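Local coordinates for protein 2-c-methyl-d-erythritol 2,4-cyclodiphosphate synthase (Plasmodium falciparum, PDB 4C81) that catalyses the ring closure of 4-diphosphocytidyl-2-C-methyl-D-erythritol 2-phosphate to 2-C-methyl-D-erythritol 2,4-cyclodiphosphate with loss of CMP, a step of isoprenoid biosynthesis, at residues H17-L22 against N52-L57; L44-V49 against G62-H67. The protein carries 1 engineered substitution. All coordinates share one frame; numbering follows the deposited sequence.

Both contacts supply a histidine to the same zinc ion, His17 from contact 1 and His67 from contact 2, yet they lie in different surroundings. Contact 2 is buried, its centre about 6 Å from that of the chain, whereas contact 1, about 17 Å out, has one mostly buried face (Ile19, Val54, Val56) and one more open to solvent (Lys20, Leu57). Contact 1 is a strand pair held by backbone hydrogen bonds; contact 2 joins a hairpin turn to a helix start through one carboxylate, a tyrosine ring and leucine-isoleucine packing. A probable hydrogen bond from Leu44 N to Val54 O connects the small hairpin with 54-57, an outermost strand of the main sheet within this chain.

Contact 1: H17-L22 against N52-L57; sequences HKIKVL and NNVLVL. With ZN (zinc ion), chain B.
Ile19 and Val54 meet on the buried face of an antiparallel strand pair, where Val54 CG1 lies 3.8 Å from Ile19 CB and the two side chains cross obliquely. Beside them Val56 turns CG2 back over the neighbouring strand: with chi1 at 70°, CG1 sits between the backbone N and the carbonyl carbon while CG2 is anti to the N, and CG2 comes to 3.3 Å from Lys18 O. The same methyl also touches CB of His17. Val54 and Val56 also touch Leu44 of strand 43-46.

The backbones are bonded reciprocally at Lys20 and Leu55, with Lys20 N to Leu55 O and Leu55 N to Lys20 O both at 2.8 Å. Leu22 N prolongs the ladder to Asn53 O, and at the other end Leu57 N reaches Lys18 O at 2.9 Å. Ile19 with Val56 and Val21 with Val54 are the non-hydrogen-bonded pairs.

The other face is looser. Lys18 and Lys20 meet Leu57 and Leu55 near their CB atoms, but both lysine chains then lead away from the partner strand. Leu22 CD2 rests 3.7 Å from Leu55 CD1, the two side chains at about a right angle, just past the end of strand 17-21, where Leu22 is exposed. Lys18 also packs on Leu162 of a neighbouring subunit.

At the inner end His17 gives NE2 to the zinc ion at 2.0 Å; Asp15, His67 and a water are its other ligands, and bound CDP touches the same histidine. The chemistry thus changes along one strand, from hydrocarbon packing and backbone bonding to metal ligation, which ties the zinc and nucleotide site directly to the sheet.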
ATOM      1  N   HIS A  17       8.497  13.516  -0.528  1.00 14.34           N
ATOM      2  CA  HIS A  17       9.283  14.741  -0.433  1.00 18.67           C
ATOM      3  C   HIS A  17       8.956  15.697  -1.565  1.00 18.26           C
ATOM      4  O   HIS A  17       8.609  15.272  -2.670  1.00 18.75           O
ATOM      5  CB  HIS A  17      10.783  14.435  -0.389  1.00 16.73           C
ATOM      6  CG  HIS A  17      11.236  13.896   0.933  1.00 17.75           C
ATOM      7  ND1 HIS A  17      11.282  14.669   2.073  1.00 19.80           N
ATOM      8  CD2 HIS A  17      11.628  12.655   1.304  1.00 16.23           C
ATOM      9  CE1 HIS A  17      11.700  13.930   3.086  1.00 17.94           C
ATOM     10  NE2 HIS A  17      11.916  12.704   2.646  1.00 21.58           N
ATOM     11  N   LYS A  18       9.052  16.989  -1.255  1.00 18.57           N
ATOM     12  CA  LYS A  18       8.856  18.057  -2.226  1.00 18.93           C
ATOM     13  C   LYS A  18      10.070  18.135  -3.138  1.00 19.47           C
ATOM     14  O   LYS A  18      11.212  18.011  -2.678  1.00 20.35           O
ATOM     15  CB  LYS A  18       8.663  19.403  -1.520  1.00 21.37           C
ATOM     16  CG  LYS A  18       7.422  19.485  -0.642  1.00 21.12           C
ATOM     17  CD  LYS A  18       7.377  20.785   0.168  1.00 30.88           C
ATOM     18  CE  LYS A  18       7.200  22.021  -0.708  1.00 51.11           C
ATOM     19  NZ  LYS A  18       5.967  21.962  -1.545  1.00 57.41           N
ATOM     20  N   ILE A  19       9.817  18.333  -4.426  1.00 19.24           N
ATOM     21  CA  ILE A  19      10.888  18.451  -5.407  1.00 18.04           C
ATOM     22  C   ILE A  19      10.691  19.650  -6.326  1.00 21.56           C
ATOM     23  O   ILE A  19       9.590  20.208  -6.429  1.00 20.83           O
ATOM     24  CB  ILE A  19      11.010  17.180  -6.284  1.00 18.36           C
ATOM     25  CG1 ILE A  19       9.697  16.884  -7.025  1.00 19.12           C
ATOM     26  CG2 ILE A  19      11.427  15.988  -5.437  1.00 23.19           C
ATOM     27  CD1 ILE A  19       9.885  16.070  -8.281  1.00 19.91           C
ATOM     28  N   LYS A  20      11.780  20.030  -6.989  1.00 28.94           N
ATOM     29  CA  LYS A  20      11.768  21.044  -8.034  1.00 22.58           C
ATOM     30  C   LYS A  20      12.591  20.514  -9.204  1.00 17.61           C
ATOM     31  O   LYS A  20      13.797  20.287  -9.071  1.00 22.86           O
ATOM     32  CB  LYS A  20      12.349  22.357  -7.509  1.00 25.09           C
ATOM     33  CG  LYS A  20      12.414  23.478  -8.537  1.00 53.58           C
ATOM     34  CD  LYS A  20      12.649  24.831  -7.880  1.00 47.46           C
ATOM     35  CE  LYS A  20      11.376  25.385  -7.256  1.00 48.93           C
ATOM     36  NZ  LYS A  20      11.592  26.713  -6.631  1.00 51.71           N
ATOM     37  N   VAL A  21      11.932  20.282 -10.336  1.00 23.25           N
ATOM     38  CA  VAL A  21      12.610  19.781 -11.527  1.00 23.72           C
ATOM     39  C   VAL A  21      13.335  20.940 -12.198  1.00 27.71           C
ATOM     40  O   VAL A  21      12.756  22.011 -12.386  1.00 27.65           O
ATOM     41  CB  VAL A  21      11.623  19.130 -12.517  1.00 20.35           C
ATOM     42  CG1 VAL A  21      12.350  18.679 -13.777  1.00 28.45           C
ATOM     43  CG2 VAL A  21      10.910  17.943 -11.860  1.00 27.24           C
ATOM     44  N   LEU A  22      14.602  20.723 -12.543  1.00 27.93           N
ATOM     45  CA  LEU A  22      15.417  21.756 -13.181  1.00 30.37           C
ATOM     46  C   LEU A  22      15.091  21.821 -14.669  1.00 27.57           C
ATOM     47  O   LEU A  22      15.794  21.247 -15.506  1.00 34.64           O
ATOM     48  CB  LEU A  22      16.908  21.485 -12.959  1.00 30.25           C
ATOM     49  CG  LEU A  22      17.361  21.443 -11.497  1.00 25.31           C
ATOM     50  CD1 LEU A  22      18.859  21.182 -11.397  1.00 29.74           C
ATOM     51  CD2 LEU A  22      16.991  22.733 -10.772  1.00 26.12           C
ATOM     52  N   ASN A  52      20.616  14.422 -10.983  1.00 27.99           N
ATOM     53  CA  ASN A  52      21.229  15.738 -11.189  1.00 31.38           C
ATOM     54  C   ASN A  52      20.290  16.823 -11.722  1.00 31.07           C
ATOM     55  O   ASN A  52      20.596  18.008 -11.598  1.00 28.37           O
ATOM     56  CB  ASN A  52      22.450  15.610 -12.110  1.00 31.36           C
ATOM     57  CG  ASN A  52      23.515  14.674 -11.549  1.00 49.54           C
ATOM     58  OD1 ASN A  52      23.606  14.467 -10.338  1.00 37.94           O
ATOM     59  ND2 ASN A  52      24.322  14.102 -12.435  1.00 83.17           N
ATOM     60  N   ASN A  53      19.158  16.426 -12.300  1.00 21.46           N
ATOM     61  CA  ASN A  53      18.189  17.374 -12.864  1.00 30.53           C
ATOM     62  C   ASN A  53      16.970  17.654 -11.972  1.00 24.43           C
ATOM     63  O   ASN A  53      16.013  18.293 -12.413  1.00 24.29           O
ATOM     64  CB  ASN A  53      17.740  16.915 -14.264  1.00 30.04           C
ATOM     65  CG  ASN A  53      16.753  15.749 -14.234  1.00 35.06           C
ATOM     66  OD1 ASN A  53      15.763  15.751 -14.967  1.00 40.72           O
ATOM     67  ND2 ASN A  53      17.020  14.753 -13.400  1.00 26.08           N
ATOM     68  N   VAL A  54      17.014  17.188 -10.725  1.00 24.25           N
ATOM     69  CA  VAL A  54      15.924  17.412  -9.767  1.00 20.43           C
ATOM     70  C   VAL A  54      16.471  17.857  -8.410  1.00 20.43           C
ATOM     71  O   VAL A  54      17.413  17.262  -7.885  1.00 22.28           O
ATOM     72  CB  VAL A  54      15.074  16.137  -9.558  1.00 20.21           C
ATOM     73  CG1 VAL A  54      13.889  16.438  -8.649  1.00 22.00           C
ATOM     74  CG2 VAL A  54      14.595  15.577 -10.896  1.00 22.42           C
ATOM     75  N   LEU A  55      15.880  18.916  -7.861  1.00 23.54           N
ATOM     76  CA  LEU A  55      16.200  19.375  -6.517  1.00 22.35           C
ATOM     77  C   LEU A  55      15.143  18.851  -5.560  1.00 25.66           C
ATOM     78  O   LEU A  55      13.985  18.688  -5.943  1.00 24.40           O
ATOM     79  CB  LEU A  55      16.226  20.903  -6.456  1.00 29.69           C
ATOM     80  CG  LEU A  55      17.305  21.610  -7.278  1.00 34.30           C
ATOM     81  CD1 LEU A  55      17.163  23.114  -7.127  1.00 33.36           C
ATOM     82  CD2 LEU A  55      18.696  21.157  -6.863  1.00 32.27           C
ATOM     83  N   VAL A  56      15.549  18.586  -4.321  1.00 26.65           N
ATOM     84  CA  VAL A  56      14.619  18.177  -3.277  1.00 24.30           C
ATOM     85  C   VAL A  56      14.621  19.249  -2.187  1.00 36.67           C
ATOM     86  O   VAL A  56      15.683  19.700  -1.748  1.00 32.49           O
ATOM     87  CB  VAL A  56      14.972  16.777  -2.713  1.00 24.42           C
ATOM     88  CG1 VAL A  56      16.256  16.815  -1.890  1.00 29.18           C
ATOM     89  CG2 VAL A  56      13.808  16.220  -1.890  1.00 24.99           C
ATOM     90  N   LEU A  57      13.427  19.682  -1.788  1.00 33.55           N
ATOM     91  CA  LEU A  57      13.273  20.719  -0.770  1.00 28.86           C
ATOM     92  C   LEU A  57      12.980  20.048   0.567  1.00 31.41           C
ATOM     93  O   LEU A  57      11.818  19.860   0.937  1.00 33.88           O
ATOM     94  CB  LEU A  57      12.155  21.694  -1.157  1.00 30.38           C
ATOM     95  CG  LEU A  57      12.265  22.332  -2.548  1.00 63.42           C
ATOM     96  CD1 LEU A  57      11.075  23.242  -2.813  1.00 60.05           C
ATOM     97  CD2 LEU A  57      13.571  23.100  -2.711  1.00 58.58           C
TER
HETATM   98 ZN    ZN B1240      12.024  10.984   3.749  1.00 19.88          ZN
HETATM   99  O   HOH W   1      11.507  10.863   5.491  1.00 28.90           O

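Contact 2: L44-V49 against G62-H67; sequences LTLGGV and GDIIYH. With ZN (zinc ion), chain B.
Asp63 presents its carboxylate to the turn at Gly47 and Gly48, and each oxygen accepts one backbone N-H from it. Gly47 N reaches OD1 of Asp63 at 2.9 Å on the syn side, 26° out of the carboxylate plane, and Gly48 N reaches OD2 at 3.0 Å, on its syn lone pair. CG is anti to the backbone N (chi1 -165°), which carries it out to 3.4 Å from Gly47 N. Asp63 OD1 takes a second bond from Tyr66 N, also 3.0 Å and nearly straight; this donor stands above the carboxylate plane, on the face opposite to Gly47 N. Three N-H groups therefore grip the carboxylate and fix its rotation, and together they would help to stabilise its negative charge.

Tyr66 lays one ring face over the Gly47-Gly48 peptide. Gly47 CA is 4.2 Å from the ring centroid in a CH-pi contact, and Gly48 N sits 3.5 Å above the plane, toward the rim. Asn140 of helix 130-145 touches Tyr66 too and bonds Gly47 O.

On the apolar side Leu46 packs against two consecutive isoleucines of the helix, Ile64 and Ile65. Its CD1 is pressed against CG1 of Ile64 at 3.4 Å, tighter than usual, and the two side chains lie at a slant to each other, whereas Ile65 meets it at about a right angle, CD1 to Leu46 CG. Asp63 CA makes a CA-H...O contact with Thr45 O at 3.1 Å; that buried carbonyl has no hydrogen-bonding partner in the model.

One turn into the helix, His67 ND1 binds the zinc ion while its NE2 bonds Ser98. The arrangement joins an aspartate N-cap on helix 64-77 to the type I' turn of the hairpin formed by strands 43-46 and 49-51, beside the zinc site of this YgbB-family enzyme.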
ATOM      1  N   LEU A  44      18.468  15.934  -5.430  1.00 23.00           N
ATOM      2  CA  LEU A  44      17.747  14.720  -5.021  1.00 26.82           C
ATOM      3  C   LEU A  44      18.627  13.471  -5.088  1.00 25.87           C
ATOM      4  O   LEU A  44      19.387  13.282  -6.039  1.00 22.40           O
ATOM      5  CB  LEU A  44      16.506  14.504  -5.904  1.00 19.88           C
ATOM      6  CG  LEU A  44      15.713  13.200  -5.710  1.00 24.36           C
ATOM      7  CD1 LEU A  44      15.052  13.164  -4.340  1.00 22.87           C
ATOM      8  CD2 LEU A  44      14.677  13.033  -6.814  1.00 21.66           C
ATOM      9  N   THR A  45      18.508  12.628  -4.065  1.00 22.64           N
ATOM     10  CA  THR A  45      19.092  11.294  -4.063  1.00 22.77           C
ATOM     11  C   THR A  45      17.944  10.298  -3.967  1.00 24.87           C
ATOM     12  O   THR A  45      17.030  10.480  -3.162  1.00 24.28           O
ATOM     13  CB  THR A  45      20.034  11.088  -2.863  1.00 28.68           C
ATOM     14  OG1 THR A  45      21.023  12.125  -2.847  1.00 37.89           O
ATOM     15  CG2 THR A  45      20.720   9.728  -2.940  1.00 31.90           C
ATOM     16  N   LEU A  46      17.995   9.258  -4.792  1.00 23.98           N
ATOM     17  CA  LEU A  46      16.917   8.275  -4.880  1.00 23.96           C
ATOM     18  C   LEU A  46      17.515   6.866  -4.924  1.00 20.11           C
ATOM     19  O   LEU A  46      18.186   6.493  -5.891  1.00 23.17           O
ATOM     20  CB  LEU A  46      16.062   8.566  -6.119  1.00 26.94           C
ATOM     21  CG  LEU A  46      14.648   7.992  -6.197  1.00 35.78           C
ATOM     22  CD1 LEU A  46      13.795   8.449  -5.023  1.00 25.59           C
ATOM     23  CD2 LEU A  46      14.001   8.402  -7.511  1.00 41.20           C
ATOM     24  N   GLY A  47      17.276   6.090  -3.868  1.00 18.45           N
ATOM     25  CA  GLY A  47      17.890   4.775  -3.715  1.00 21.65           C
ATOM     26  C   GLY A  47      19.405   4.846  -3.753  1.00 21.51           C
ATOM     27  O   GLY A  47      20.062   3.962  -4.302  1.00 22.57           O
ATOM     28  N   GLY A  48      19.952   5.918  -3.183  1.00 20.17           N
ATOM     29  CA  GLY A  48      21.394   6.161  -3.192  1.00 27.32           C
ATOM     30  C   GLY A  48      21.959   6.717  -4.492  1.00 36.37           C
ATOM     31  O   GLY A  48      23.166   6.925  -4.591  1.00 30.44           O
ATOM     32  N   VAL A  49      21.101   6.962  -5.484  1.00 24.69           N
ATOM     33  CA  VAL A  49      21.537   7.467  -6.788  1.00 22.42           C
ATOM     34  C   VAL A  49      21.223   8.953  -6.903  1.00 23.30           C
ATOM     35  O   VAL A  49      20.074   9.363  -6.738  1.00 25.80           O
ATOM     36  CB  VAL A  49      20.838   6.725  -7.951  1.00 23.90           C
ATOM     37  CG1 VAL A  49      21.346   7.242  -9.299  1.00 26.17           C
ATOM     38  CG2 VAL A  49      21.049   5.218  -7.839  1.00 24.60           C
ATOM     39  N   GLY A  62      16.207  13.648   1.151  1.00 27.48           N
ATOM     40  CA  GLY A  62      15.003  13.489   0.340  1.00 33.28           C
ATOM     41  C   GLY A  62      14.843  12.123  -0.307  1.00 30.32           C
ATOM     42  O   GLY A  62      14.013  11.957  -1.202  1.00 23.58           O
ATOM     43  N   ASP A  63      15.615  11.141   0.158  1.00 23.69           N
ATOM     44  CA  ASP A  63      15.640   9.817  -0.464  1.00 16.21           C
ATOM     45  C   ASP A  63      14.432   8.981  -0.033  1.00 16.28           C
ATOM     46  O   ASP A  63      14.509   8.185   0.907  1.00 18.15           O
ATOM     47  CB  ASP A  63      16.957   9.095  -0.137  1.00 18.08           C
ATOM     48  CG  ASP A  63      17.207   7.888  -1.029  1.00 25.23           C
ATOM     49  OD1 ASP A  63      16.235   7.212  -1.436  1.00 23.74           O
ATOM     50  OD2 ASP A  63      18.386   7.602  -1.327  1.00 25.90           O
ATOM     51  N   ILE A  64      13.320   9.169  -0.737  1.00 16.49           N
ATOM     52  CA  ILE A  64      12.068   8.478  -0.410  1.00 17.97           C
ATOM     53  C   ILE A  64      12.207   6.953  -0.401  1.00 21.14           C
ATOM     54  O   ILE A  64      11.507   6.272   0.350  1.00 19.28           O
ATOM     55  CB  ILE A  64      10.889   8.896  -1.349  1.00 16.48           C
ATOM     56  CG1 ILE A  64      11.261   8.712  -2.826  1.00 16.34           C
ATOM     57  CG2 ILE A  64      10.454  10.337  -1.061  1.00 17.63           C
ATOM     58  CD1 ILE A  64      10.105   8.936  -3.789  1.00 17.66           C
ATOM     59  N   ILE A  65      13.098   6.417  -1.232  1.00 18.26           N
ATOM     60  CA  ILE A  65      13.288   4.967  -1.306  1.00 13.15           C
ATOM     61  C   ILE A  65      13.951   4.441  -0.030  1.00 16.52           C
ATOM     62  O   ILE A  65      13.420   3.544   0.637  1.00 16.66           O
ATOM     63  CB  ILE A  65      14.096   4.557  -2.559  1.00 15.20           C
ATOM     64  CG1 ILE A  65      13.289   4.852  -3.829  1.00 22.26           C
ATOM     65  CG2 ILE A  65      14.464   3.090  -2.510  1.00 22.04           C
ATOM     66  CD1 ILE A  65      14.009   4.474  -5.112  1.00 18.35           C
ATOM     67  N   TYR A  66      15.107   4.997   0.318  1.00 18.46           N
ATOM     68  CA  TYR A  66      15.794   4.575   1.541  1.00 18.06           C
ATOM     69  C   TYR A  66      14.946   4.794   2.792  1.00 19.81           C
ATOM     70  O   TYR A  66      14.901   3.926   3.668  1.00 22.05           O
ATOM     71  CB  TYR A  66      17.148   5.286   1.697  1.00 19.53           C
ATOM     72  CG  TYR A  66      18.307   4.710   0.888  1.00 19.39           C
ATOM     73  CD1 TYR A  66      18.187   3.523   0.159  1.00 17.98           C
ATOM     74  CD2 TYR A  66      19.547   5.342   0.895  1.00 29.38           C
ATOM     75  CE1 TYR A  66      19.255   3.005  -0.559  1.00 16.61           C
ATOM     76  CE2 TYR A  66      20.623   4.826   0.181  1.00 22.27           C
ATOM     77  CZ  TYR A  66      20.468   3.662  -0.542  1.00 20.61           C
ATOM     78  OH  TYR A  66      21.531   3.151  -1.246  1.00 25.08           O
ATOM     79  N   HIS A  67      14.275   5.941   2.873  1.00 16.65           N
ATOM     80  CA  HIS A  67      13.458   6.263   4.041  1.00 17.37           C
ATOM     81  C   HIS A  67      12.265   5.311   4.159  1.00 17.78           C
ATOM     82  O   HIS A  67      11.986   4.795   5.246  1.00 20.42           O
ATOM     83  CB  HIS A  67      12.979   7.717   4.013  1.00 21.24           C
ATOM     84  CG  HIS A  67      14.089   8.722   3.957  1.00 15.18           C
ATOM     85  ND1 HIS A  67      13.867  10.065   3.741  1.00 21.87           N
ATOM     86  CD2 HIS A  67      15.431   8.573   4.064  1.00 22.86           C
ATOM     87  CE1 HIS A  67      15.024  10.702   3.724  1.00 22.77           C
ATOM     88  NE2 HIS A  67      15.988   9.820   3.920  1.00 23.60           N
TER
HETATM   89 ZN    ZN B1240      12.024  10.984   3.749  1.00 19.88          ZN
HETATM   90  O   HOH W   1      11.507  10.863   5.491  1.00 28.90           O